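Side-chain contacts in bromo domain-containing protein (PDB 5K29), which is of unknown function but contains, in this fragment, a bromodomain, the four-helix module that in relatives recognises acetylated lysine: residues A60-K65 / K78-L83; G66-G69 / T75-K78. All coordinates share one frame; numbering follows the deposited sequence.

Interaction 1 (A60-K65 / K78-L83); sequences ADRAAK and KEDIRL
Arg62 and Asp80 reach for each other across the gap between helix 53-64 and helix 75-92, two neighbouring members of the four-helix bundle that defines the bromodomain. The helices stay well apart at this level, the nearest alpha carbons being CA of Arg62 and CA of Asp80 at 10.0 Å, so one pair of charged side chains spans the space. Both side chains set out toward the opposite helix and approach each other from opposing sides. The aspartate is the short arm. On the arginine side CG is anti to the carbonyl carbon, and the chain then bends at chi3 (-86°), which brings a face of the guanidinium round to the carboxylate instead of its N-H edge.

That face-on meeting sets the character of the bond. OD2 of Asp80 sits 3.1 Å above the guanidinium plane, off to one side of the group's centre, and the two flat groups are 34° apart. NE of Arg62 is 3.2 Å from OD2 of Asp80, close enough for a salt bridge, yet none of the arginine's N-H bonds is aimed at the oxygen: charge attraction alone joins them. Arg62 was modelled in two conformers, and this geometry describes one of them.

Asp80 has a firmer partner in the hydroxyl of Tyr68, which hydrogen-bonds to the same OD2 and so helps hold the carboxylate against the guanidinium face. Around this pair, Ala60 and Ala63 pack on helix 12-21, while Lys78 forms a salt bridge to Asp114 on helix 97-122. Over the guanidinium itself, OD2 of Asp80 is just as near the central carbon CZ of Arg62 as it is to NE, and NH2 of Arg62 lies slightly farther from that oxygen, at 3.4 Å.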
ATOM      1  N   ALA A  60      -5.603   5.394  -2.580  1.00 65.04           N
ATOM      2  CA  ALA A  60      -6.018   6.485  -1.682  1.00 68.10           C
ATOM      3  C   ALA A  60      -7.526   6.718  -1.768  1.00 76.16           C
ATOM      4  O   ALA A  60      -8.156   7.045  -0.762  1.00 77.19           O
ATOM      5  CB  ALA A  60      -5.268   7.764  -2.016  1.00 70.08           C
ATOM      6  N   ASP A  61      -8.092   6.506  -2.976  1.00 74.07           N
ATOM      7  CA  ASP A  61      -9.509   6.599  -3.299  1.00 77.51           C
ATOM      8  C   ASP A  61     -10.252   5.479  -2.561  1.00 77.12           C
ATOM      9  O   ASP A  61     -11.228   5.753  -1.854  1.00 78.04           O
ATOM     10  CB  ASP A  61      -9.688   6.473  -4.827  1.00 81.59           C
ATOM     11  CG  ASP A  61     -11.060   6.785  -5.381  1.00104.05           C
ATOM     12  OD1 ASP A  61     -11.788   7.600  -4.757  1.00110.76           O
ATOM     13  OD2 ASP A  61     -11.383   6.275  -6.476  1.00111.61           O
ATOM     14  N   ARG A  62      -9.745   4.226  -2.688  1.00 68.79           N
ATOM     15  CA  ARG A  62     -10.272   3.048  -2.004  1.00 67.82           C
ATOM     16  C   ARG A  62     -10.203   3.276  -0.477  1.00 72.99           C
ATOM     17  O   ARG A  62     -11.156   2.955   0.232  1.00 75.73           O
ATOM     18  CB  ARG A  62      -9.511   1.775  -2.410  1.00 62.76           C
ATOM     19  CG  ARG A  62      -9.735   1.387  -3.875  0.50 70.88           C
ATOM     20  CD  ARG A  62      -9.279  -0.023  -4.217  0.50 76.28           C
ATOM     21  NE  ARG A  62      -7.858  -0.096  -4.569  0.50 79.74           N
ATOM     22  CZ  ARG A  62      -7.345  -0.935  -5.468  0.50 90.87           C
ATOM     23  NH1 ARG A  62      -8.134  -1.769  -6.136  0.50 73.67           N
ATOM     24  NH2 ARG A  62      -6.042  -0.940  -5.710  0.50 76.37           N
ATOM     25  N   ALA A  63      -9.114   3.915   0.009  1.00 67.74           N
ATOM     26  CA  ALA A  63      -8.929   4.214   1.437  1.00 67.44           C
ATOM     27  C   ALA A  63      -9.984   5.199   1.953  1.00 75.97           C
ATOM     28  O   ALA A  63     -10.475   5.031   3.065  1.00 77.85           O
ATOM     29  CB  ALA A  63      -7.515   4.730   1.711  1.00 64.96           C
ATOM     30  N   ALA A  64     -10.347   6.195   1.141  1.00 74.81           N
ATOM     31  CA  ALA A  64     -11.337   7.219   1.471  1.00 79.92           C
ATOM     32  C   ALA A  64     -12.757   6.651   1.538  1.00 89.82           C
ATOM     33  O   ALA A  64     -13.599   7.170   2.284  1.00 93.87           O
ATOM     34  CB  ALA A  64     -11.274   8.340   0.447  1.00 82.51           C
ATOM     35  N   LYS A  65     -13.017   5.592   0.746  1.00 86.22           N
ATOM     36  CA  LYS A  65     -14.300   4.890   0.684  1.00 89.58           C
ATOM     37  C   LYS A  65     -14.403   3.782   1.769  1.00 91.93           C
ATOM     38  O   LYS A  65     -15.414   3.076   1.837  1.00 95.70           O
ATOM     39  CB  LYS A  65     -14.534   4.334  -0.736  1.00 92.42           C
ATOM     40  N   LYS A  78      -2.460  -4.565   1.931  1.00 51.31           N
ATOM     41  CA  LYS A  78      -1.250  -5.305   1.543  1.00 50.42           C
ATOM     42  C   LYS A  78      -1.472  -6.136   0.261  1.00 55.29           C
ATOM     43  O   LYS A  78      -0.564  -6.200  -0.567  1.00 55.83           O
ATOM     44  CB  LYS A  78      -0.718  -6.168   2.677  1.00 50.57           C
ATOM     45  CG  LYS A  78      -0.216  -5.367   3.867  1.00 53.52           C
ATOM     46  CD  LYS A  78       0.300  -6.362   4.913  1.00 61.05           C
ATOM     47  CE  LYS A  78       1.185  -5.704   5.933  1.00 73.14           C
ATOM     48  NZ  LYS A  78       1.327  -6.548   7.145  1.00 80.26           N
ATOM     49  N   GLU A  79      -2.690  -6.704   0.076  1.00 52.12           N
ATOM     50  CA  GLU A  79      -3.064  -7.450  -1.142  1.00 52.62           C
ATOM     51  C   GLU A  79      -2.990  -6.507  -2.329  1.00 55.94           C
ATOM     52  O   GLU A  79      -2.309  -6.808  -3.292  1.00 55.59           O
ATOM     53  CB  GLU A  79      -4.491  -7.971  -1.066  1.00 55.99           C
ATOM     54  CG  GLU A  79      -4.662  -9.309  -0.394  1.00 72.82           C
ATOM     55  CD  GLU A  79      -6.118  -9.676  -0.179  1.00 91.05           C
ATOM     56  OE1 GLU A  79      -6.987  -9.132  -0.900  1.00 97.44           O
ATOM     57  OE2 GLU A  79      -6.392 -10.515   0.708  1.00 81.65           O
ATOM     58  N   ASP A  80      -3.622  -5.329  -2.225  1.00 53.22           N
ATOM     59  CA  ASP A  80      -3.642  -4.321  -3.291  1.00 52.51           C
ATOM     60  C   ASP A  80      -2.255  -3.935  -3.751  1.00 55.17           C
ATOM     61  O   ASP A  80      -2.026  -3.849  -4.942  1.00 55.61           O
ATOM     62  CB  ASP A  80      -4.420  -3.085  -2.830  1.00 54.94           C
ATOM     63  CG  ASP A  80      -5.919  -3.275  -2.809  1.00 64.55           C
ATOM     64  OD1 ASP A  80      -6.385  -4.429  -3.015  1.00 66.38           O
ATOM     65  OD2 ASP A  80      -6.630  -2.280  -2.606  1.00 68.73           O
ATOM     66  N   ILE A  81      -1.322  -3.745  -2.810  1.00 52.02           N
ATOM     67  CA  ILE A  81       0.063  -3.418  -3.120  1.00 50.80           C
ATOM     68  C   ILE A  81       0.708  -4.589  -3.862  1.00 51.26           C
ATOM     69  O   ILE A  81       1.353  -4.355  -4.867  1.00 51.73           O
ATOM     70  CB  ILE A  81       0.878  -3.021  -1.851  1.00 54.34           C
ATOM     71  CG1 ILE A  81       0.279  -1.780  -1.107  1.00 56.23           C
ATOM     72  CG2 ILE A  81       2.393  -2.821  -2.172  1.00 54.60           C
ATOM     73  CD1 ILE A  81       0.233  -0.450  -1.890  1.00 58.70           C
ATOM     74  N   ARG A  82       0.577  -5.835  -3.341  1.00 47.00           N
ATOM     75  CA  ARG A  82       1.198  -7.016  -3.962  1.00 45.45           C
ATOM     76  C   ARG A  82       0.661  -7.245  -5.351  1.00 48.89           C
ATOM     77  O   ARG A  82       1.442  -7.548  -6.256  1.00 49.71           O
ATOM     78  CB  ARG A  82       1.048  -8.262  -3.076  1.00 42.86           C
ATOM     79  CG  ARG A  82       1.961  -8.158  -1.859  1.00 53.76           C
ATOM     80  CD  ARG A  82       2.025  -9.393  -1.033  1.00 57.27           C
ATOM     81  NE  ARG A  82       3.014  -9.220   0.029  1.00 55.06           N
ATOM     82  CZ  ARG A  82       2.740  -9.303   1.318  1.00 59.64           C
ATOM     83  NH1 ARG A  82       3.696  -9.113   2.214  1.00 58.41           N
ATOM     84  NH2 ARG A  82       1.510  -9.590   1.725  1.00 53.34           N
ATOM     85  N   LEU A  83      -0.642  -7.010  -5.546  1.00 46.18           N
ATOM     86  CA  LEU A  83      -1.281  -7.158  -6.845  1.00 49.37           C
ATOM     87  C   LEU A  83      -0.759  -6.151  -7.847  1.00 54.68           C
ATOM     88  O   LEU A  83      -0.543  -6.536  -8.993  1.00 55.17           O
ATOM     89  CB  LEU A  83      -2.831  -7.114  -6.770  1.00 51.46           C
ATOM     90  CG  LEU A  83      -3.593  -8.167  -5.935  1.00 59.58           C
ATOM     91  CD1 LEU A  83      -5.082  -8.185  -6.302  1.00 62.76           C
ATOM     92  CD2 LEU A  83      -3.050  -9.590  -6.127  1.00 64.94           C
TER

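Interaction 2 (G66-G69 / T75-K78); sequences GAYG and TTLK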
ATOM      1  N   GLY A  66     -13.371   3.674   2.610  1.00 82.73           N
ATOM      2  CA  GLY A  66     -13.296   2.747   3.733  1.00 82.00           C
ATOM      3  C   GLY A  66     -12.937   1.308   3.415  1.00 84.29           C
ATOM      4  O   GLY A  66     -13.263   0.412   4.203  1.00 85.16           O
ATOM      5  N   ALA A  67     -12.219   1.066   2.297  1.00 77.15           N
ATOM      6  CA  ALA A  67     -11.851  -0.286   1.874  1.00 74.13           C
ATOM      7  C   ALA A  67     -10.924  -1.051   2.820  1.00 74.20           C
ATOM      8  O   ALA A  67     -10.972  -2.285   2.834  1.00 73.92           O
ATOM      9  CB  ALA A  67     -11.246  -0.256   0.481  1.00 72.29           C
ATOM     10  N   TYR A  68     -10.118  -0.342   3.625  1.00 68.16           N
ATOM     11  CA  TYR A  68      -9.062  -0.969   4.421  1.00 64.97           C
ATOM     12  C   TYR A  68      -9.148  -0.963   5.957  1.00 71.13           C
ATOM     13  O   TYR A  68      -8.322  -1.635   6.594  1.00 69.47           O
ATOM     14  CB  TYR A  68      -7.735  -0.310   4.042  1.00 61.79           C
ATOM     15  CG  TYR A  68      -7.477  -0.176   2.554  1.00 58.82           C
ATOM     16  CD1 TYR A  68      -7.555  -1.276   1.713  1.00 59.21           C
ATOM     17  CD2 TYR A  68      -7.026   1.025   2.013  1.00 58.32           C
ATOM     18  CE1 TYR A  68      -7.270  -1.171   0.358  1.00 57.30           C
ATOM     19  CE2 TYR A  68      -6.695   1.132   0.664  1.00 57.65           C
ATOM     20  CZ  TYR A  68      -6.809   0.024  -0.156  1.00 61.21           C
ATOM     21  OH  TYR A  68      -6.452   0.093  -1.474  1.00 60.96           O
ATOM     22  N   GLY A  69     -10.079  -0.213   6.538  1.00 70.42           N
ATOM     23  CA  GLY A  69     -10.168  -0.080   7.993  1.00 72.46           C
ATOM     24  C   GLY A  69     -10.684  -1.241   8.826  1.00 80.04           C
ATOM     25  O   GLY A  69     -10.689  -1.138  10.055  1.00 83.08           O
ATOM     26  N   THR A  75      -4.701  -6.503   5.777  1.00 57.34           N
ATOM     27  CA  THR A  75      -4.661  -7.578   4.784  1.00 56.87           C
ATOM     28  C   THR A  75      -5.051  -7.074   3.367  1.00 59.48           C
ATOM     29  O   THR A  75      -4.296  -7.296   2.416  1.00 57.82           O
ATOM     30  CB  THR A  75      -5.550  -8.732   5.276  1.00 60.26           C
ATOM     31  OG1 THR A  75      -5.100  -9.122   6.562  1.00 63.72           O
ATOM     32  CG2 THR A  75      -5.527  -9.935   4.361  1.00 62.08           C
ATOM     33  N   THR A  76      -6.201  -6.383   3.242  1.00 55.85           N
ATOM     34  CA  THR A  76      -6.685  -5.884   1.944  1.00 54.91           C
ATOM     35  C   THR A  76      -5.696  -4.900   1.288  1.00 57.90           C
ATOM     36  O   THR A  76      -5.410  -5.036   0.094  1.00 56.77           O
ATOM     37  CB  THR A  76      -8.100  -5.317   2.059  1.00 57.48           C
ATOM     38  OG1 THR A  76      -8.896  -6.297   2.709  1.00 65.20           O
ATOM     39  CG2 THR A  76      -8.724  -5.019   0.690  1.00 58.51           C
ATOM     40  N   LEU A  77      -5.205  -3.913   2.064  1.00 52.89           N
ATOM     41  CA  LEU A  77      -4.241  -2.909   1.633  1.00 51.14           C
ATOM     42  C   LEU A  77      -2.961  -3.590   1.169  1.00 53.53           C
ATOM     43  O   LEU A  77      -2.456  -3.242   0.110  1.00 54.22           O
ATOM     44  CB  LEU A  77      -3.951  -1.858   2.744  1.00 51.36           C
ATOM     45  CG  LEU A  77      -2.822  -0.827   2.470  1.00 54.45           C
ATOM     46  CD1 LEU A  77      -3.091   0.009   1.206  1.00 55.10           C
ATOM     47  CD2 LEU A  77      -2.663   0.144   3.654  1.00 56.67           C
ATOM     48  N   LYS A  78      -2.460  -4.565   1.931  1.00 51.31           N
ATOM     49  CA  LYS A  78      -1.250  -5.305   1.543  1.00 50.42           C
ATOM     50  C   LYS A  78      -1.472  -6.136   0.261  1.00 55.29           C
ATOM     51  O   LYS A  78      -0.564  -6.200  -0.567  1.00 55.83           O
ATOM     52  CB  LYS A  78      -0.718  -6.168   2.677  1.00 50.57           C
ATOM     53  CG  LYS A  78      -0.216  -5.367   3.867  1.00 53.52           C
ATOM     54  CD  LYS A  78       0.300  -6.362   4.913  1.00 61.05           C
ATOM     55  CE  LYS A  78       1.185  -5.704   5.933  1.00 73.14           C
ATOM     56  NZ  LYS A  78       1.327  -6.548   7.145  1.00 80.26           N
TER
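Leu77 lays its CB over one face of the Tyr68 ring, and this is the tight half of the contact. The CB of Leu77 is 4.0 Å from the centroid of the Tyr68 ring and only 17° off the ring normal, a CH-pi contact in which the two side chains cross at about a right angle. With its CG anti to the backbone N (chi1 173°), the leucine carries CD1 on across the same ring, where CD1 of Leu77 comes within 3.8 Å of CE2 of Tyr68. The backbone closes in as well: N of Leu77 is 3.5 Å from CD1 of Tyr68. Ala67 CB lies over the opposite face, and Met15 and Ala63 help enclose the tyrosine, whose hydroxyl bonds to Asp80.

Toward solvent the fit is slacker. Thr76, partly exposed, brings its methyl CG2 to the ring edge, 4.1 Å from CD1 of Tyr68, while its OG1 turns to a hydrogen bond with Asp71. Gly66, with positive phi, ends the preceding helix in a Schellman motif, and the chain then folds back on the start of helix 75-92 as the AB loop of a bromodomain.

In the fold
From the N terminus, helix 12-21 comes first, and after residues 26-48, which are not modelled, helix 53-64 leads into a short loop and then helix 75-92. Interaction 2 closes the inner part of this connection, joining 66-69 to 75-78. Interaction 1 closes the outer part, joining the end of helix 53-64 to the next turns of helix 75-92, so the two nest like rungs of a hairpin and share Lys78. Their centres lie about 6 Å apart. Two probable hydrogen bonds knit them together: Tyr68 OH with Asp80 OD2 at 2.6 Å, and Ala67 N with Arg62 O at 3.0 Å. Helix 12-21 and helix 97-122 complete the bundle around them.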